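Local structure of protelomerase (4F43) at residues L264-A269 against L302-Y307. The protein probably cuts and rejoins DNA to generate the covalently closed hairpin ends of a linear Agrobacterium chromosome, and helps protect them. The protein carries 1 engineered substitution. Sequence-based numbering, arbitrary orientation. Where two conformers were deposited one is given.
Sequences LRHLYA and LSYMTY. With nucleotides of chain B.
Tyr304 OH, 3.8 Å from Arg265 NE and near the guanidinium plane, gathers several polar groups. It lies 2.9 Å from O3' of DA13 of chain B, within hydrogen-bonding distance, and it is also hydrogen-bonded to Tyr262 OH. Arg265 suits this place because its extended chain crosses the tyrosine obliquely and brings the guanidinium edge to the hydroxyl: NH2 donates to a water at 3.0 Å that also touches Tyr304 OH, while NH1 is held by Gly152 O. The flat imidazole of His266, placed with CG anti to the carbonyl carbon (chi1 -67°), can offer a face to the protein and an edge to DNA. Tyr304 CA sits over that face, 4.2 Å from the centroid, in a CH-pi contact. The two rings are inclined at 72°, with His266 CD2 3.4 Å from Tyr304 CD1. Both segments belong to the telomere resolvase catalytic domain, and a tyrosine hydroxyl beside a DNA 3' oxygen is consistent with the tyrosine nucleophile of such enzymes. At its edge the imidazole brings NE2 to 3.4 Å from OP1 of DA13 of chain B. Thr306 adds a compact methyl, CG2, 3.3 Å from His266 ND1. Tyr307 packs its broad ring against the base of the histidine, CE2 3.8 Å from His266 CB; its hydroxyl is hydrogen-bonded to Glu257 OE2.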
ATOM      1  N   LEU A 264      -8.352   5.555   6.320  1.00 25.82           N
ATOM      2  CA  LEU A 264      -7.886   6.828   6.856  1.00 22.62           C
ATOM      3  C   LEU A 264      -7.228   7.677   5.773  1.00 31.18           C
ATOM      4  O   LEU A 264      -7.200   8.901   5.865  1.00 31.43           O
ATOM      5  CB  LEU A 264      -6.904   6.589   8.005  1.00 16.34           C
ATOM      6  CG  LEU A 264      -7.440   5.804   9.204  1.00 19.01           C
ATOM      7  CD1 LEU A 264      -6.334   5.552  10.217  1.00 18.94           C
ATOM      8  CD2 LEU A 264      -8.599   6.545   9.846  1.00 18.24           C
ATOM      9  N   ARG A 265      -6.694   7.015   4.752  1.00 22.92           N
ATOM     10  CA  ARG A 265      -6.070   7.697   3.625  1.00 26.28           C
ATOM     11  C   ARG A 265      -7.144   8.312   2.729  1.00 28.86           C
ATOM     12  O   ARG A 265      -7.020   9.454   2.275  1.00 37.27           O
ATOM     13  CB  ARG A 265      -5.199   6.714   2.836  1.00 29.43           C
ATOM     14  CG  ARG A 265      -4.281   7.350   1.807  1.00 31.51           C
ATOM     15  CD  ARG A 265      -3.110   6.424   1.501  1.00 32.49           C
ATOM     16  NE  ARG A 265      -2.439   6.755   0.248  1.00 31.88           N
ATOM     17  CZ  ARG A 265      -1.432   7.617   0.139  1.00 22.98           C
ATOM     18  NH1 ARG A 265      -0.975   8.247   1.212  1.00 16.73           N
ATOM     19  NH2 ARG A 265      -0.886   7.849  -1.047  1.00 19.37           N
ATOM     20  N   HIS A 266      -8.201   7.541   2.487  1.00 19.49           N
ATOM     21  CA  HIS A 266      -9.361   8.022   1.747  1.00 29.82           C
ATOM     22  C   HIS A 266      -9.979   9.226   2.449  1.00 37.95           C
ATOM     23  O   HIS A 266     -10.216  10.270   1.832  1.00 48.29           O
ATOM     24  CB  HIS A 266     -10.409   6.912   1.623  1.00 33.23           C
ATOM     25  CG  HIS A 266      -9.982   5.763   0.762  1.00 27.79           C
ATOM     26  ND1 HIS A 266     -10.862   4.795   0.331  1.00 27.25           N
ATOM     27  CD2 HIS A 266      -8.774   5.429   0.253  1.00 29.67           C
ATOM     28  CE1 HIS A 266     -10.214   3.912  -0.409  1.00 33.40           C
ATOM     29  NE2 HIS A 266      -8.945   4.273  -0.471  1.00 31.62           N
ATOM     30  N   LEU A 267     -10.236   9.069   3.745  1.00 28.18           N
ATOM     31  CA  LEU A 267     -10.813  10.138   4.551  1.00 22.01           C
ATOM     32  C   LEU A 267      -9.899  11.360   4.575  1.00 20.71           C
ATOM     33  O   LEU A 267     -10.368  12.498   4.558  1.00 42.58           O
ATOM     34  CB  LEU A 267     -11.084   9.649   5.974  1.00 18.36           C
ATOM     35  CG  LEU A 267     -11.789  10.637   6.904  1.00 20.35           C
ATOM     36  CD1 LEU A 267     -13.132  11.052   6.322  1.00 14.33           C
ATOM     37  CD2 LEU A 267     -11.961  10.039   8.292  1.00 15.50           C
ATOM     38  N   TYR A 268      -8.594  11.114   4.617  1.00 20.71           N
ATOM     39  CA  TYR A 268      -7.605  12.181   4.540  1.00 21.71           C
ATOM     40  C   TYR A 268      -7.772  12.966   3.242  1.00 33.57           C
ATOM     41  O   TYR A 268      -7.809  14.203   3.250  1.00 48.42           O
ATOM     42  CB  TYR A 268      -6.195  11.595   4.638  1.00 20.83           C
ATOM     43  CG  TYR A 268      -5.088  12.543   4.245  1.00 20.76           C
ATOM     44  CD1 TYR A 268      -4.741  13.613   5.059  1.00 21.58           C
ATOM     45  CD2 TYR A 268      -4.377  12.355   3.068  1.00 27.16           C
ATOM     46  CE1 TYR A 268      -3.723  14.477   4.703  1.00 22.17           C
ATOM     47  CE2 TYR A 268      -3.357  13.210   2.708  1.00 25.63           C
ATOM     48  CZ  TYR A 268      -3.036  14.269   3.524  1.00 22.18           C
ATOM     49  OH  TYR A 268      -2.021  15.122   3.161  1.00 20.91           O
ATOM     50  N   ALA A 269      -7.888  12.237   2.135  1.00 34.76           N
ATOM     51  CA  ALA A 269      -8.109  12.850   0.828  1.00 29.42           C
ATOM     52  C   ALA A 269      -9.371  13.710   0.812  1.00 21.29           C
ATOM     53  O   ALA A 269      -9.326  14.897   0.468  1.00 25.24           O
ATOM     54  CB  ALA A 269      -8.178  11.783  -0.251  1.00 33.49           C
ATOM     55  N   LEU A 302      -9.397   7.841  -8.788  1.00 12.44           N
ATOM     56  CA  LEU A 302     -10.758   7.313  -8.832  0.78  8.40           C
ATOM     57  C   LEU A 302     -10.983   6.251  -7.761  1.00 19.65           C
ATOM     58  O   LEU A 302     -12.113   6.028  -7.325  1.00 26.90           O
ATOM     59  CB  LEU A 302     -11.063   6.730 -10.213  0.78 10.46           C
ATOM     60  CG  LEU A 302     -10.984   7.687 -11.404  0.78  9.07           C
ATOM     61  CD1 LEU A 302     -11.258   6.944 -12.701  0.78  6.92           C
ATOM     62  CD2 LEU A 302     -11.959   8.841 -11.229  0.78  9.03           C
ATOM     63  N   SER A 303      -9.904   5.597  -7.344  1.00 23.94           N
ATOM     64  CA  SER A 303      -9.984   4.546  -6.338  1.00 25.49           C
ATOM     65  C   SER A 303     -10.057   5.115  -4.921  1.00 26.37           C
ATOM     66  O   SER A 303     -10.312   4.382  -3.967  1.00 22.58           O
ATOM     67  CB  SER A 303      -8.785   3.600  -6.456  1.00 24.83           C
ATOM     68  OG  SER A 303      -8.724   3.003  -7.741  1.00 22.39           O
ATOM     69  N   TYR A 304      -9.835   6.420  -4.788  1.00 26.82           N
ATOM     70  CA  TYR A 304      -9.810   7.052  -3.468  1.00 22.23           C
ATOM     71  C   TYR A 304     -11.094   7.809  -3.146  1.00 21.42           C
ATOM     72  O   TYR A 304     -11.208   8.427  -2.088  1.00 25.54           O
ATOM     73  CB  TYR A 304      -8.605   7.988  -3.343  1.00 19.89           C
ATOM     74  CG  TYR A 304      -7.280   7.269  -3.261  1.00 25.53           C
ATOM     75  CD1 TYR A 304      -6.759   6.873  -2.037  1.00 29.79           C
ATOM     76  CD2 TYR A 304      -6.551   6.983  -4.408  1.00 27.80           C
ATOM     77  CE1 TYR A 304      -5.550   6.212  -1.955  1.00 32.92           C
ATOM     78  CE2 TYR A 304      -5.338   6.323  -4.338  1.00 28.94           C
ATOM     79  CZ  TYR A 304      -4.842   5.940  -3.109  1.00 32.52           C
ATOM     80  OH  TYR A 304      -3.635   5.282  -3.038  1.00 28.59           O
ATOM     81  N   MET A 305     -12.057   7.760  -4.058  1.00 15.99           N
ATOM     82  CA  MET A 305     -13.314   8.473  -3.867  1.00 29.02           C
ATOM     83  C   MET A 305     -14.458   7.498  -3.594  1.00 27.58           C
ATOM     84  O   MET A 305     -15.094   6.991  -4.516  1.00 18.19           O
ATOM     85  CB  MET A 305     -13.617   9.348  -5.084  1.00 24.94           C
ATOM     86  CG  MET A 305     -12.381  10.015  -5.669  1.00 21.10           C
ATOM     87  SD  MET A 305     -12.724  11.494  -6.638  1.00 10.86           S
ATOM     88  CE  MET A 305     -13.838  10.854  -7.881  1.00  8.41           C
ATOM     89  N   THR A 306     -14.705   7.241  -2.314  1.00 26.36           N
ATOM     90  CA  THR A 306     -15.726   6.286  -1.902  1.00 31.85           C
ATOM     91  C   THR A 306     -16.560   6.808  -0.734  1.00 35.85           C
ATOM     92  O   THR A 306     -17.590   6.229  -0.389  1.00 37.24           O
ATOM     93  CB  THR A 306     -15.097   4.948  -1.490  1.00 40.25           C
ATOM     94  OG1 THR A 306     -16.107   4.091  -0.946  1.00 59.17           O
ATOM     95  CG2 THR A 306     -14.022   5.175  -0.442  1.00 21.39           C
ATOM     96  N   TYR A 307     -16.106   7.899  -0.124  1.00 33.39           N
ATOM     97  CA  TYR A 307     -16.813   8.499   1.001  1.00 20.66           C
ATOM     98  C   TYR A 307     -17.492   9.800   0.599  1.00 25.24           C
ATOM     99  O   TYR A 307     -17.108  10.435  -0.382  1.00 27.02           O
ATOM    100  CB  TYR A 307     -15.850   8.778   2.158  1.00 21.54           C
ATOM    101  CG  TYR A 307     -15.253   7.545   2.792  1.00 21.29           C
ATOM    102  CD1 TYR A 307     -15.984   6.367   2.901  1.00 19.49           C
ATOM    103  CD2 TYR A 307     -13.955   7.562   3.285  1.00 27.69           C
ATOM    104  CE1 TYR A 307     -15.434   5.239   3.484  1.00 25.36           C
ATOM    105  CE2 TYR A 307     -13.398   6.442   3.868  1.00 29.88           C
ATOM    106  CZ  TYR A 307     -14.142   5.283   3.966  1.00 29.58           C
ATOM    107  OH  TYR A 307     -13.591   4.163   4.546  1.00 32.47           O
TER
ATOM    108  P    DA B  13      -8.254   0.447  -2.785  1.00 35.61           P
ATOM    109  OP1  DA B  13      -8.320   1.127  -1.471  1.00 35.03           O
ATOM    110  OP2  DA B  13      -9.416   0.491  -3.698  1.00 47.14           O
ATOM    111  O5'  DA B  13      -6.986   1.008  -3.579  1.00 31.00           O
ATOM    112  C5'  DA B  13      -5.687   0.870  -3.020  1.00 30.32           C
ATOM    113  C4'  DA B  13      -4.641   1.446  -3.957  1.00 29.56           C
ATOM    114  O4'  DA B  13      -4.055   0.375  -4.740  1.00 28.71           O
ATOM    115  C3'  DA B  13      -5.170   2.460  -4.965  1.00 29.82           C
ATOM    116  O3'  DA B  13      -4.195   3.470  -5.182  1.00 30.03           O
ATOM    117  C2'  DA B  13      -5.381   1.618  -6.218  1.00 29.13           C
ATOM    118  C1'  DA B  13      -4.198   0.663  -6.116  1.00 28.43           C
ATOM    119  N9   DA B  13      -4.378  -0.598  -6.826  1.00 28.26           N
ATOM    120  C8   DA B  13      -5.551  -1.221  -7.145  1.00 28.81           C
ATOM    121  N7   DA B  13      -5.388  -2.353  -7.791  1.00 29.04           N
ATOM    122  C5   DA B  13      -4.013  -2.480  -7.902  1.00 28.59           C
ATOM    123  C6   DA B  13      -3.183  -3.462  -8.479  1.00 29.06           C
ATOM    124  N6   DA B  13      -3.633  -4.564  -9.091  1.00 30.03           N
ATOM    125  N1   DA B  13      -1.852  -3.267  -8.406  1.00 30.41           N
ATOM    126  C2   DA B  13      -1.380  -2.173  -7.802  1.00 28.66           C
ATOM    127  N3   DA B  13      -2.058  -1.186  -7.223  1.00 30.14           N
ATOM    128  C4   DA B  13      -3.378  -1.404  -7.310  1.00 28.15           C
TER
HETATM  129  O   HOH W   1      -1.608   6.630  -3.661  1.00 19.29           O